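Local coordinates for protein alcohol oxidase (Myceliophthora thermophila, PDB 6F74) that binds FAD as a VAO-type flavoprotein and probably acts as an oxidase, using oxygen to reoxidise the flavin, at residues 57-65 with 85-96; 97-105 with 427-435. All coordinates share one frame; numbering follows the deposited sequence.

How the contacts relate
Both contacts hold parts of the wall around the FAD, and they follow one another along the chain, their centres about 12 Å apart. Contact 1 lies farther from the middle of the molecule and joins the edge strand 57-59 and its following turn to helix 88-93 and the residues flanking it; its meeting is mainly apolar. Contact 2 is nearer the centre, joins two irregular loops more than 300 residues apart in sequence, and adds a direct backbone hydrogen bond to its two water bridges, whereas contact 1 has none across it. Each is only partly buried. The two are stitched together where Trp85 NE1 meets Gly430 O and Gln88 NE2 meets Asp427 O, both probable hydrogen bonds.

Contact 1 of 2, residues 57-65 with 85-96; sequences LIKTSPIAQ and WTDQDFQTSDPI. With FAD (flavin-adenine dinucleotide), chain I.
The backbones of 57-65 and 85-96 come nearest at Thr60 and Ile96, whose CA atoms lie 7.0 Å apart, and no direct hydrogen bond joins them. Strand 57-59 is the outermost of a mixed sheet, paired with 128-131. Ile63, in the type I turn from Pro62 to Gln65, packs on Val81 of helix 75-84 and meets two aromatic rings: its CG2 branch, anti to the backbone N, lies 3.6 Å from Trp85 CZ3 and also touches Phe90 CE2. Ala64 CB adds a looser contact to the same indole corner. On the same side of the indole plane as Ile63 CG2, Gln91 NE2 sits over the ring centre and donates in a straight line to a lone pair of Trp85 O (3.0 Å), fixing the amide against the ring. Farther along, Thr60 CG2 packs on Ile96 CG2 at 3.8 Å, and the side chains of Ile58 and Pro95 cross at about a right angle. Asp94 OD1 accepts from Ile96 N through its anti lone pair (2.9 Å), an Asx turn. The chemistry implies an apolar seam with a polar margin, where two ordered waters link the Asp94 carboxylate to Ser61 N and O, beside the helix that brings Gln88 to the flavin methyl C7M.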
loop_
_atom_site.group_PDB
_atom_site.type_symbol
_atom_site.label_atom_id
_atom_site.label_comp_id
_atom_site.label_asym_id
_atom_site.label_seq_id
_atom_site.Cartn_x
_atom_site.Cartn_y
_atom_site.Cartn_z
ATOM N N LEU A 57 -10.389 25.749 0.075
ATOM C CA LEU A 57 -11.535 24.839 0.027
ATOM C C LEU A 57 -11.860 24.551 -1.434
ATOM O O LEU A 57 -12.177 25.443 -2.181
ATOM C CB LEU A 57 -12.764 25.443 0.717
ATOM C CG LEU A 57 -14.051 24.593 0.723
ATOM C CD1 LEU A 57 -13.903 23.333 1.548
ATOM C CD2 LEU A 57 -15.261 25.431 1.135
ATOM N N ILE A 58 -11.796 23.287 -1.821
ATOM C CA ILE A 58 -12.075 22.893 -3.193
ATOM C C ILE A 58 -13.350 22.065 -3.206
ATOM O O ILE A 58 -13.460 21.103 -2.457
ATOM C CB ILE A 58 -10.913 22.089 -3.755
ATOM C CG1 ILE A 58 -9.651 22.968 -3.825
ATOM C CG2 ILE A 58 -11.250 21.523 -5.144
ATOM C CD1 ILE A 58 -8.346 22.182 -3.975
ATOM N N LYS A 59 -14.312 22.458 -4.038
ATOM C CA LYS A 59 -15.468 21.629 -4.331
ATOM C C LYS A 59 -14.982 20.619 -5.330
ATOM O O LYS A 59 -14.491 20.986 -6.395
ATOM C CB LYS A 59 -16.623 22.418 -4.909
ATOM C CG LYS A 59 -17.830 21.523 -5.190
ATOM C CD LYS A 59 -18.991 22.302 -5.772
ATOM C CE LYS A 59 -20.288 21.510 -5.730
ATOM N NZ LYS A 59 -20.094 20.077 -6.074
ATOM N N THR A 60 -15.067 19.341 -4.986
ATOM C CA THR A 60 -14.425 18.354 -5.801
ATOM C C THR A 60 -15.239 18.126 -7.058
ATOM O O THR A 60 -16.461 18.428 -7.104
ATOM C CB THR A 60 -14.186 17.038 -5.043
ATOM O OG1 THR A 60 -15.426 16.399 -4.707
ATOM C CG2 THR A 60 -13.321 17.312 -3.786
ATOM N N SER A 61 -14.526 17.663 -8.088
ATOM C CA SER A 61 -15.193 17.279 -9.315
ATOM C C SER A 61 -14.625 15.963 -9.809
ATOM O O SER A 61 -13.412 15.812 -9.802
ATOM C CB SER A 61 -15.056 18.343 -10.410
ATOM O OG SER A 61 -14.800 19.675 -10.027
ATOM N N PRO A 62 -15.492 15.018 -10.231
ATOM C CA PRO A 62 -14.983 13.756 -10.773
ATOM C C PRO A 62 -13.913 13.972 -11.819
ATOM O O PRO A 62 -14.057 14.823 -12.674
ATOM C CB PRO A 62 -16.219 13.090 -11.407
ATOM C CG PRO A 62 -17.386 13.704 -10.749
ATOM C CD PRO A 62 -16.962 15.076 -10.206
ATOM N N ILE A 63 -12.821 13.230 -11.714
ATOM C CA ILE A 63 -11.637 13.445 -12.571
ATOM C C ILE A 63 -12.002 13.549 -14.035
ATOM O O ILE A 63 -11.578 14.483 -14.720
ATOM C CB ILE A 63 -10.579 12.363 -12.328
ATOM C CG1 ILE A 63 -10.096 12.363 -10.872
ATOM C CG2 ILE A 63 -9.364 12.566 -13.207
ATOM C CD1 ILE A 63 -9.403 13.618 -10.381
ATOM N N ALA A 64 -12.855 12.623 -14.487
ATOM C CA ALA A 64 -13.249 12.566 -15.897
ATOM C C ALA A 64 -14.623 13.150 -16.239
ATOM O O ALA A 64 -15.251 12.707 -17.229
ATOM C CB ALA A 64 -13.188 11.116 -16.343
ATOM N N GLN A 65 -15.108 14.129 -15.481
ATOM C CA GLN A 65 -16.457 14.722 -15.764
ATOM C C GLN A 65 -16.586 15.412 -17.128
ATOM O O GLN A 65 -17.678 15.483 -17.703
ATOM C CB GLN A 65 -16.914 15.679 -14.661
ATOM C CG GLN A 65 -15.992 16.880 -14.431
ATOM C CD GLN A 65 -16.609 17.938 -13.546
ATOM O OE1 GLN A 65 -17.586 17.707 -12.832
ATOM N NE2 GLN A 65 -15.978 19.076 -13.522
ATOM N N TRP A 85 -4.712 9.196 -17.337
ATOM C CA TRP A 85 -5.345 8.359 -16.320
ATOM C C TRP A 85 -4.424 7.331 -15.690
ATOM O O TRP A 85 -4.537 7.016 -14.503
ATOM C CB TRP A 85 -6.573 7.629 -16.938
ATOM C CG TRP A 85 -7.452 6.995 -15.862
ATOM C CD1 TRP A 85 -7.347 5.726 -15.360
ATOM C CD2 TRP A 85 -8.497 7.625 -15.123
ATOM N NE1 TRP A 85 -8.275 5.522 -14.384
ATOM C CE2 TRP A 85 -8.996 6.671 -14.216
ATOM C CE3 TRP A 85 -9.064 8.895 -15.142
ATOM C CZ2 TRP A 85 -10.064 6.944 -13.328
ATOM C CZ3 TRP A 85 -10.123 9.173 -14.264
ATOM C CH2 TRP A 85 -10.590 8.206 -13.360
ATOM N N THR A 86 -3.512 6.780 -16.484
ATOM C CA THR A 86 -2.593 5.771 -15.993
ATOM C C THR A 86 -1.341 6.360 -15.294
ATOM O O THR A 86 -0.491 5.603 -14.782
ATOM C CB THR A 86 -2.228 4.799 -17.148
ATOM O OG1 THR A 86 -1.843 5.566 -18.311
ATOM C CG2 THR A 86 -3.454 3.898 -17.528
ATOM N N ASP A 87 -1.229 7.683 -15.190
ATOM C CA ASP A 87 -0.013 8.315 -14.653
ATOM C C ASP A 87 -0.141 8.675 -13.179
ATOM O O ASP A 87 -1.088 9.342 -12.768
ATOM C CB ASP A 87 0.325 9.571 -15.417
ATOM C CG ASP A 87 1.514 10.276 -14.820
ATOM O OD1 ASP A 87 2.562 9.631 -14.740
ATOM O OD2 ASP A 87 1.393 11.427 -14.349
ATOM N N GLN A 88 0.838 8.272 -12.395
ATOM C CA GLN A 88 0.717 8.390 -10.936
ATOM C C GLN A 88 0.692 9.864 -10.462
ATOM O O GLN A 88 -0.022 10.184 -9.499
ATOM C CB GLN A 88 1.851 7.658 -10.240
ATOM C CG GLN A 88 1.859 6.165 -10.494
ATOM C CD GLN A 88 2.976 5.428 -9.763
ATOM O OE1 GLN A 88 3.406 5.835 -8.701
ATOM N NE2 GLN A 88 3.406 4.304 -10.314
ATOM N N ASP A 89 1.474 10.727 -11.137
ATOM C CA ASP A 89 1.564 12.137 -10.768
ATOM C C ASP A 89 0.257 12.849 -11.092
ATOM O O ASP A 89 -0.225 13.698 -10.300
ATOM C CB ASP A 89 2.715 12.862 -11.489
ATOM C CG ASP A 89 4.072 12.452 -10.973
ATOM O OD1 ASP A 89 4.141 11.819 -9.899
ATOM O OD2 ASP A 89 5.076 12.734 -11.645
ATOM N N PHE A 90 -0.303 12.514 -12.251
ATOM C CA PHE A 90 -1.586 13.077 -12.652
ATOM C C PHE A 90 -2.635 12.768 -11.578
ATOM O O PHE A 90 -3.372 13.641 -11.164
ATOM C CB PHE A 90 -2.066 12.541 -14.000
ATOM C CG PHE A 90 -3.484 12.916 -14.302
ATOM C CD1 PHE A 90 -3.808 14.248 -14.656
ATOM C CD2 PHE A 90 -4.519 11.985 -14.162
ATOM C CE1 PHE A 90 -5.123 14.614 -14.894
ATOM C CE2 PHE A 90 -5.835 12.360 -14.420
ATOM C CZ PHE A 90 -6.132 13.660 -14.773
ATOM N N GLN A 91 -2.680 11.521 -11.139
ATOM C CA GLN A 91 -3.617 11.123 -10.087
ATOM C C GLN A 91 -3.313 11.722 -8.705
ATOM O O GLN A 91 -4.245 12.041 -7.994
ATOM C CB GLN A 91 -3.729 9.612 -10.005
ATOM C CG GLN A 91 -4.306 8.941 -11.261
ATOM C CD GLN A 91 -5.742 9.275 -11.564
ATOM O OE1 GLN A 91 -6.397 9.993 -10.793
ATOM N NE2 GLN A 91 -6.267 8.748 -12.710
ATOM N N THR A 92 -2.054 11.925 -8.322
ATOM C CA THR A 92 -1.766 12.573 -7.035
ATOM C C THR A 92 -2.003 14.075 -7.018
ATOM O O THR A 92 -2.055 14.658 -5.935
ATOM C CB THR A 92 -0.320 12.323 -6.553
ATOM O OG1 THR A 92 0.613 12.727 -7.577
ATOM C CG2 THR A 92 -0.111 10.846 -6.184
ATOM N N SER A 93 -2.118 14.704 -8.186
ATOM C CA SER A 93 -2.243 16.160 -8.320
ATOM C C SER A 93 -3.645 16.716 -8.042
ATOM O O SER A 93 -3.789 17.881 -7.703
ATOM C CB SER A 93 -1.853 16.589 -9.748
ATOM O OG SER A 93 -2.817 16.105 -10.707
ATOM N N ASP A 94 -4.674 15.875 -8.203
ATOM C CA ASP A 94 -6.049 16.256 -7.923
ATOM C C ASP A 94 -6.429 15.779 -6.504
ATOM O O ASP A 94 -6.014 14.696 -6.082
ATOM C CB ASP A 94 -6.956 15.577 -8.938
ATOM C CG ASP A 94 -8.355 16.125 -8.904
ATOM O OD1 ASP A 94 -9.111 15.840 -7.931
ATOM O OD2 ASP A 94 -8.700 16.871 -9.854
ATOM N N PRO A 95 -7.231 16.564 -5.765
ATOM C CA PRO A 95 -7.655 16.161 -4.419
ATOM C C PRO A 95 -8.396 14.845 -4.319
ATOM O O PRO A 95 -8.343 14.218 -3.271
ATOM C CB PRO A 95 -8.573 17.303 -3.983
ATOM C CG PRO A 95 -8.868 18.109 -5.187
ATOM C CD PRO A 95 -7.698 17.937 -6.077
ATOM N N ILE A 96 -9.116 14.444 -5.363
ATOM C CA ILE A 96 -9.764 13.132 -5.400
ATOM C C ILE A 96 -9.218 12.249 -6.545
ATOM O O ILE A 96 -9.899 11.349 -7.048
ATOM C CB ILE A 96 -11.286 13.216 -5.446
ATOM C CG1 ILE A 96 -11.742 14.021 -6.649
ATOM C CG2 ILE A 96 -11.798 13.878 -4.165
ATOM C CD1 ILE A 96 -13.198 13.826 -6.989
HETATM P PA FAD I . -3.533 7.623 1.054
HETATM O O1A FAD I . -4.602 7.077 0.110
HETATM O O2A FAD I . -3.292 9.098 1.004
HETATM O O5B FAD I . -3.935 7.180 2.515
HETATM C C5B FAD I . -3.961 5.817 2.838
HETATM C C4B FAD I . -4.652 5.642 4.179
HETATM O O4B FAD I . -3.844 6.294 5.145
HETATM C C3B FAD I . -6.019 6.264 4.312
HETATM O O3B FAD I . -6.739 5.503 5.290
HETATM C C2B FAD I . -5.758 7.624 4.910
HETATM O O2B FAD I . -6.793 8.123 5.766
HETATM C C1B FAD I . -4.549 7.359 5.765
HETATM N N9A FAD I . -3.613 8.477 5.930
HETATM C C8A FAD I . -2.815 8.999 4.989
HETATM N N7A FAD I . -2.056 9.989 5.498
HETATM C C5A FAD I . -2.372 10.088 6.786
HETATM C C6A FAD I . -1.910 10.939 7.882
HETATM N N6A FAD I . -0.953 11.852 7.599
HETATM N N1A FAD I . -2.483 10.759 9.101
HETATM C C2A FAD I . -3.442 9.819 9.302
HETATM N N3A FAD I . -3.898 8.982 8.334
HETATM C C4A FAD I . -3.390 9.084 7.078
HETATM N N1 FAD I . 3.183 -0.314 -0.540
HETATM C C2 FAD I . 4.300 -0.997 -0.203
HETATM O O2 FAD I . 4.363 -1.530 0.934
HETATM N N3 FAD I . 5.355 -1.101 -1.036
HETATM C C4 FAD I . 5.357 -0.565 -2.269
HETATM O O4 FAD I . 6.328 -0.680 -3.046
HETATM C C4X FAD I . 4.165 0.183 -2.724
HETATM N N5 FAD I . 4.106 0.734 -3.952
HETATM C C5X FAD I . 3.002 1.423 -4.337
HETATM C C6 FAD I . 2.965 2.004 -5.604
HETATM C C7 FAD I . 1.872 2.732 -6.038
HETATM C C7M FAD I . 1.988 3.269 -7.443
HETATM C C8 FAD I . 0.706 2.918 -5.127
HETATM C C8M FAD I . -0.516 3.743 -5.506
HETATM C C9 FAD I . 0.729 2.320 -3.871
HETATM C C9A FAD I . 1.834 1.579 -3.419
HETATM N N10 FAD I . 1.905 0.983 -2.130
HETATM C C10 FAD I . 3.057 0.273 -1.762
HETATM C "C1'" FAD I . 0.773 0.999 -1.174
HETATM C "C2'" FAD I . 0.746 2.001 -0.068
HETATM O "O2'" FAD I . 1.562 1.491 0.984
HETATM C "C3'" FAD I . -0.687 2.137 0.457
HETATM O "O3'" FAD I . -1.621 2.381 -0.610
HETATM C "C4'" FAD I . -0.803 3.233 1.508
HETATM O "O4'" FAD I . -2.154 3.309 1.973
HETATM C "C5'" FAD I . -0.352 4.577 0.959
HETATM O "O5'" FAD I . -0.456 5.580 1.954
HETATM P P FAD I . -0.712 7.031 1.377
HETATM O O1P FAD I . 0.265 7.320 0.272
HETATM O O2P FAD I . -0.792 7.940 2.558
HETATM O O3P FAD I . -2.171 6.808 0.715
HETATM O O HOH W 1 -10.926 16.908 -11.224
HETATM O O HOH W 2 -11.736 17.581 -7.462
#

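Contact 2 of 2, residues 97-105 with 427-435; sequences GRNYPYNIT and DPVGSTSII. With NAG (2-acetamido-2-deoxy-beta-D-glucopyranose), chain E; FAD (flavin-adenine dinucleotide), chain I.
Asn99 O accepts from Gly430 N at 2.6 Å, the donor lying nearly in line with the carbonyl (C=O...N 165°), while Gly430 O accepts from Trp85 NE1. Pro101 O is approached by Thr432 OG1 at 2.9 Å, although that hydroxyl also has water within reach, so the destination of its proton is unsettled. One water accepts from Ser433 N and donates to Tyr100 O (2.7 Å); another accepts from Ile104 N and sits close to Thr432 OG1. Tyr102 O accepts from Arg515 NH1. Ser431 O lies at the edge of the Tyr100 ring, in its plane, and receives a CA-H...O contact from Tyr100 CA. With CG anti to the carbonyl carbon (chi1 -60°), the Tyr100 ring meets Val429 CG1 and the flavin methyl C8M, both from the same side of its plane. Asn99 CB approaches that methyl too, and Val429 CG1 comes to 3.9 Å from FAD C7M, so both loops line the pocket. Arg98 NE and NH2 form salt bridges with Asp166 and Glu172 respectively. Asn103 ND2 carries an N-linked NAG. The contact lies between helix 88-93, whose Gln88 touches Asn99 and Val429, and helix 512-533, whose Arg515 meets Thr432, with strand 435-440 starting at Ile435.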
loop_
_atom_site.group_PDB
_atom_site.type_symbol
_atom_site.label_atom_id
_atom_site.label_comp_id
_atom_site.label_asym_id
_atom_site.label_seq_id
_atom_site.Cartn_x
_atom_site.Cartn_y
_atom_site.Cartn_z
ATOM N N GLY A 97 -7.980 12.509 -6.921
ATOM C CA GLY A 97 -7.281 11.637 -7.848
ATOM C C GLY A 97 -6.824 10.393 -7.116
ATOM O O GLY A 97 -6.276 10.495 -5.998
ATOM N N ARG A 98 -7.053 9.239 -7.738
ATOM C CA ARG A 98 -6.779 7.960 -7.137
ATOM C C ARG A 98 -5.944 7.068 -8.051
ATOM O O ARG A 98 -6.322 6.794 -9.189
ATOM C CB ARG A 98 -8.101 7.265 -6.835
ATOM C CG ARG A 98 -8.924 7.998 -5.770
ATOM C CD ARG A 98 -8.401 7.745 -4.388
ATOM N NE ARG A 98 -9.128 8.507 -3.384
ATOM C CZ ARG A 98 -8.926 9.794 -3.081
ATOM N NH1 ARG A 98 -8.030 10.523 -3.735
ATOM N NH2 ARG A 98 -9.693 10.390 -2.159
ATOM N N ASN A 99 -4.782 6.636 -7.563
ATOM C CA ASN A 99 -3.943 5.724 -8.331
ATOM C C ASN A 99 -4.684 4.396 -8.615
ATOM O O ASN A 99 -4.729 3.931 -9.727
ATOM C CB ASN A 99 -2.662 5.437 -7.576
ATOM C CG ASN A 99 -1.571 6.416 -7.890
ATOM O OD1 ASN A 99 -0.545 6.017 -8.396
ATOM N ND2 ASN A 99 -1.780 7.692 -7.590
ATOM N N TYR A 100 -5.247 3.812 -7.573
ATOM C CA TYR A 100 -6.009 2.604 -7.680
ATOM C C TYR A 100 -7.467 2.868 -7.237
ATOM O O TYR A 100 -7.860 2.527 -6.146
ATOM C CB TYR A 100 -5.364 1.549 -6.819
ATOM C CG TYR A 100 -3.940 1.220 -7.212
ATOM C CD1 TYR A 100 -3.635 0.645 -8.442
ATOM C CD2 TYR A 100 -2.906 1.459 -6.331
ATOM C CE1 TYR A 100 -2.329 0.342 -8.791
ATOM C CE2 TYR A 100 -1.593 1.126 -6.644
ATOM C CZ TYR A 100 -1.289 0.585 -7.868
ATOM O OH TYR A 100 0.030 0.301 -8.132
ATOM N N PRO A 101 -8.264 3.498 -8.099
ATOM C CA PRO A 101 -9.600 3.937 -7.675
ATOM C C PRO A 101 -10.467 2.774 -7.249
ATOM O O PRO A 101 -10.537 1.779 -7.973
ATOM C CB PRO A 101 -10.153 4.608 -8.939
ATOM C CG PRO A 101 -9.375 4.024 -10.060
ATOM C CD PRO A 101 -7.996 3.856 -9.507
ATOM N N TYR A 102 -11.079 2.881 -6.078
ATOM C CA TYR A 102 -11.730 1.735 -5.444
ATOM C C TYR A 102 -13.024 1.345 -6.209
ATOM O O TYR A 102 -13.400 0.178 -6.268
ATOM C CB TYR A 102 -11.992 1.990 -3.953
ATOM C CG TYR A 102 -12.644 0.799 -3.282
ATOM C CD1 TYR A 102 -11.932 -0.358 -3.052
ATOM C CD2 TYR A 102 -13.997 0.810 -2.958
ATOM C CE1 TYR A 102 -12.515 -1.461 -2.470
ATOM C CE2 TYR A 102 -14.607 -0.304 -2.388
ATOM C CZ TYR A 102 -13.851 -1.436 -2.147
ATOM O OH TYR A 102 -14.433 -2.534 -1.579
ATOM N N ASN A 103 -13.673 2.342 -6.806
ATOM C CA ASN A 103 -14.931 2.162 -7.520
ATOM C C ASN A 103 -15.040 3.267 -8.552
ATOM O O ASN A 103 -15.441 4.391 -8.220
ATOM C CB ASN A 103 -16.107 2.216 -6.552
ATOM C CG ASN A 103 -17.398 1.687 -7.147
ATOM O OD1 ASN A 103 -17.410 1.098 -8.234
ATOM N ND2 ASN A 103 -18.497 1.899 -6.424
ATOM N N ILE A 104 -14.685 2.938 -9.794
ATOM C CA ILE A 104 -14.722 3.904 -10.907
ATOM C C ILE A 104 -16.193 4.147 -11.277
ATOM O O ILE A 104 -16.811 3.351 -12.019
ATOM C CB ILE A 104 -13.898 3.400 -12.129
ATOM C CG1 ILE A 104 -12.420 3.217 -11.765
ATOM C CG2 ILE A 104 -14.002 4.353 -13.318
ATOM C CD1 ILE A 104 -11.558 2.582 -12.844
ATOM N N THR A 105 -16.759 5.220 -10.728
ATOM C CA THR A 105 -18.127 5.644 -11.019
ATOM C C THR A 105 -18.183 6.811 -12.015
ATOM O O THR A 105 -19.261 7.298 -12.333
ATOM C CB THR A 105 -18.850 6.054 -9.725
ATOM O OG1 THR A 105 -18.107 7.104 -9.031
ATOM C CG2 THR A 105 -19.012 4.813 -8.835
ATOM N N ASP A 427 5.200 2.614 -12.334
ATOM C CA ASP A 427 4.432 1.795 -13.264
ATOM C C ASP A 427 3.050 2.397 -13.545
ATOM O O ASP A 427 2.562 3.229 -12.764
ATOM C CB ASP A 427 4.274 0.386 -12.679
ATOM C CG ASP A 427 5.553 -0.430 -12.774
ATOM O OD1 ASP A 427 6.437 -0.099 -13.616
ATOM O OD2 ASP A 427 5.658 -1.411 -12.009
ATOM N N PRO A 428 2.399 1.946 -14.627
ATOM C CA PRO A 428 1.043 2.437 -14.898
ATOM C C PRO A 428 0.073 2.022 -13.810
ATOM O O PRO A 428 0.222 0.940 -13.257
ATOM C CB PRO A 428 0.679 1.778 -16.245
ATOM C CG PRO A 428 2.001 1.338 -16.824
ATOM C CD PRO A 428 2.821 0.937 -15.628
ATOM N N VAL A 429 -0.905 2.879 -13.529
ATOM C CA VAL A 429 -1.900 2.691 -12.458
ATOM C C VAL A 429 -3.293 2.990 -13.058
ATOM O O VAL A 429 -3.472 2.895 -14.269
ATOM C CB VAL A 429 -1.610 3.619 -11.258
ATOM C CG1 VAL A 429 -0.302 3.212 -10.581
ATOM C CG2 VAL A 429 -1.558 5.083 -11.680
ATOM N N GLY A 430 -4.282 3.327 -12.235
ATOM C CA GLY A 430 -5.593 3.736 -12.718
ATOM C C GLY A 430 -6.670 2.662 -12.839
ATOM O O GLY A 430 -7.809 2.944 -13.325
ATOM N N SER A 431 -6.352 1.438 -12.405
ATOM C CA SER A 431 -7.368 0.391 -12.291
ATOM C C SER A 431 -7.716 0.072 -10.841
ATOM O O SER A 431 -6.897 0.290 -9.918
ATOM C CB SER A 431 -6.921 -0.886 -12.993
ATOM O OG SER A 431 -6.819 -0.659 -14.358
ATOM N N THR A 432 -8.912 -0.466 -10.653
ATOM C CA THR A 432 -9.349 -0.991 -9.364
ATOM C C THR A 432 -8.493 -2.199 -8.963
ATOM O O THR A 432 -8.176 -3.070 -9.777
ATOM C CB THR A 432 -10.853 -1.383 -9.384
ATOM O OG1 THR A 432 -11.635 -0.234 -9.689
ATOM C CG2 THR A 432 -11.326 -1.911 -8.025
ATOM N N SER A 433 -8.129 -2.241 -7.687
ATOM C CA SER A 433 -7.350 -3.351 -7.134
ATOM C C SER A 433 -8.298 -4.342 -6.489
ATOM O O SER A 433 -9.137 -3.947 -5.670
ATOM C CB SER A 433 -6.359 -2.841 -6.091
ATOM O OG SER A 433 -5.481 -3.896 -5.781
ATOM N N ILE A 434 -8.194 -5.591 -6.919
ATOM C CA ILE A 434 -8.912 -6.720 -6.302
ATOM C C ILE A 434 -7.885 -7.824 -6.123
ATOM O O ILE A 434 -7.638 -8.628 -7.014
ATOM C CB ILE A 434 -10.120 -7.222 -7.135
ATOM C CG1 ILE A 434 -10.956 -6.022 -7.610
ATOM C CG2 ILE A 434 -10.941 -8.207 -6.289
ATOM C CD1 ILE A 434 -12.222 -6.391 -8.344
ATOM N N ILE A 435 -7.241 -7.794 -4.956
ATOM C CA ILE A 435 -6.176 -8.716 -4.621
ATOM C C ILE A 435 -6.411 -9.327 -3.253
ATOM O O ILE A 435 -7.236 -8.835 -2.447
ATOM C CB ILE A 435 -4.784 -8.027 -4.667
ATOM C CG1 ILE A 435 -4.699 -6.883 -3.645
ATOM C CG2 ILE A 435 -4.497 -7.514 -6.079
ATOM C CD1 ILE A 435 -3.322 -6.246 -3.463
HETATM C C1 NAG E . -19.804 1.437 -6.783
HETATM C C2 NAG E . -20.273 0.565 -5.617
HETATM C C3 NAG E . -21.714 0.125 -5.837
HETATM C C4 NAG E . -22.626 1.311 -6.069
HETATM C C5 NAG E . -22.066 2.162 -7.200
HETATM C C6 NAG E . -22.796 3.472 -7.388
HETATM C C7 NAG E . -18.746 -0.924 -4.337
HETATM C C8 NAG E . -18.064 -2.252 -4.308
HETATM N N2 NAG E . -19.493 -0.659 -5.433
HETATM O O3 NAG E . -22.178 -0.586 -4.695
HETATM O O4 NAG E . -23.944 0.835 -6.373
HETATM O O5 NAG E . -20.743 2.518 -6.867
HETATM O O6 NAG E . -22.721 4.269 -6.189
HETATM O O7 NAG E . -18.598 -0.152 -3.399
HETATM P PA FAD I . -3.533 7.623 1.054
HETATM O O1A FAD I . -4.602 7.077 0.110
HETATM O O2A FAD I . -3.292 9.098 1.004
HETATM O O5B FAD I . -3.935 7.180 2.515
HETATM C C5B FAD I . -3.961 5.817 2.838
HETATM C C4B FAD I . -4.652 5.642 4.179
HETATM O O4B FAD I . -3.844 6.294 5.145
HETATM C C3B FAD I . -6.019 6.264 4.312
HETATM O O3B FAD I . -6.739 5.503 5.290
HETATM C C2B FAD I . -5.758 7.624 4.910
HETATM O O2B FAD I . -6.793 8.123 5.766
HETATM C C1B FAD I . -4.549 7.359 5.765
HETATM N N9A FAD I . -3.613 8.477 5.930
HETATM C C8A FAD I . -2.815 8.999 4.989
HETATM N N7A FAD I . -2.056 9.989 5.498
HETATM C C5A FAD I . -2.372 10.088 6.786
HETATM C C6A FAD I . -1.910 10.939 7.882
HETATM N N6A FAD I . -0.953 11.852 7.599
HETATM N N1A FAD I . -2.483 10.759 9.101
HETATM C C2A FAD I . -3.442 9.819 9.302
HETATM N N3A FAD I . -3.898 8.982 8.334
HETATM C C4A FAD I . -3.390 9.084 7.078
HETATM N N1 FAD I . 3.183 -0.314 -0.540
HETATM C C2 FAD I . 4.300 -0.997 -0.203
HETATM O O2 FAD I . 4.363 -1.530 0.934
HETATM N N3 FAD I . 5.355 -1.101 -1.036
HETATM C C4 FAD I . 5.357 -0.565 -2.269
HETATM O O4 FAD I . 6.328 -0.680 -3.046
HETATM C C4X FAD I . 4.165 0.183 -2.724
HETATM N N5 FAD I . 4.106 0.734 -3.952
HETATM C C5X FAD I . 3.002 1.423 -4.337
HETATM C C6 FAD I . 2.965 2.004 -5.604
HETATM C C7 FAD I . 1.872 2.732 -6.038
HETATM C C7M FAD I . 1.988 3.269 -7.443
HETATM C C8 FAD I . 0.706 2.918 -5.127
HETATM C C8M FAD I . -0.516 3.743 -5.506
HETATM C C9 FAD I . 0.729 2.320 -3.871
HETATM C C9A FAD I . 1.834 1.579 -3.419
HETATM N N10 FAD I . 1.905 0.983 -2.130
HETATM C C10 FAD I . 3.057 0.273 -1.762
HETATM C "C1'" FAD I . 0.773 0.999 -1.174
HETATM C "C2'" FAD I . 0.746 2.001 -0.068
HETATM O "O2'" FAD I . 1.562 1.491 0.984
HETATM C "C3'" FAD I . -0.687 2.137 0.457
HETATM O "O3'" FAD I . -1.621 2.381 -0.610
HETATM C "C4'" FAD I . -0.803 3.233 1.508
HETATM O "O4'" FAD I . -2.154 3.309 1.973
HETATM C "C5'" FAD I . -0.352 4.577 0.959
HETATM O "O5'" FAD I . -0.456 5.580 1.954
HETATM P P FAD I . -0.712 7.031 1.377
HETATM O O1P FAD I . 0.265 7.320 0.272
HETATM O O2P FAD I . -0.792 7.940 2.558
HETATM O O3P FAD I . -2.171 6.808 0.715
HETATM O O HOH W 3 -8.431 -0.090 -5.566
HETATM O O HOH W 4 -14.075 0.005 -10.273
#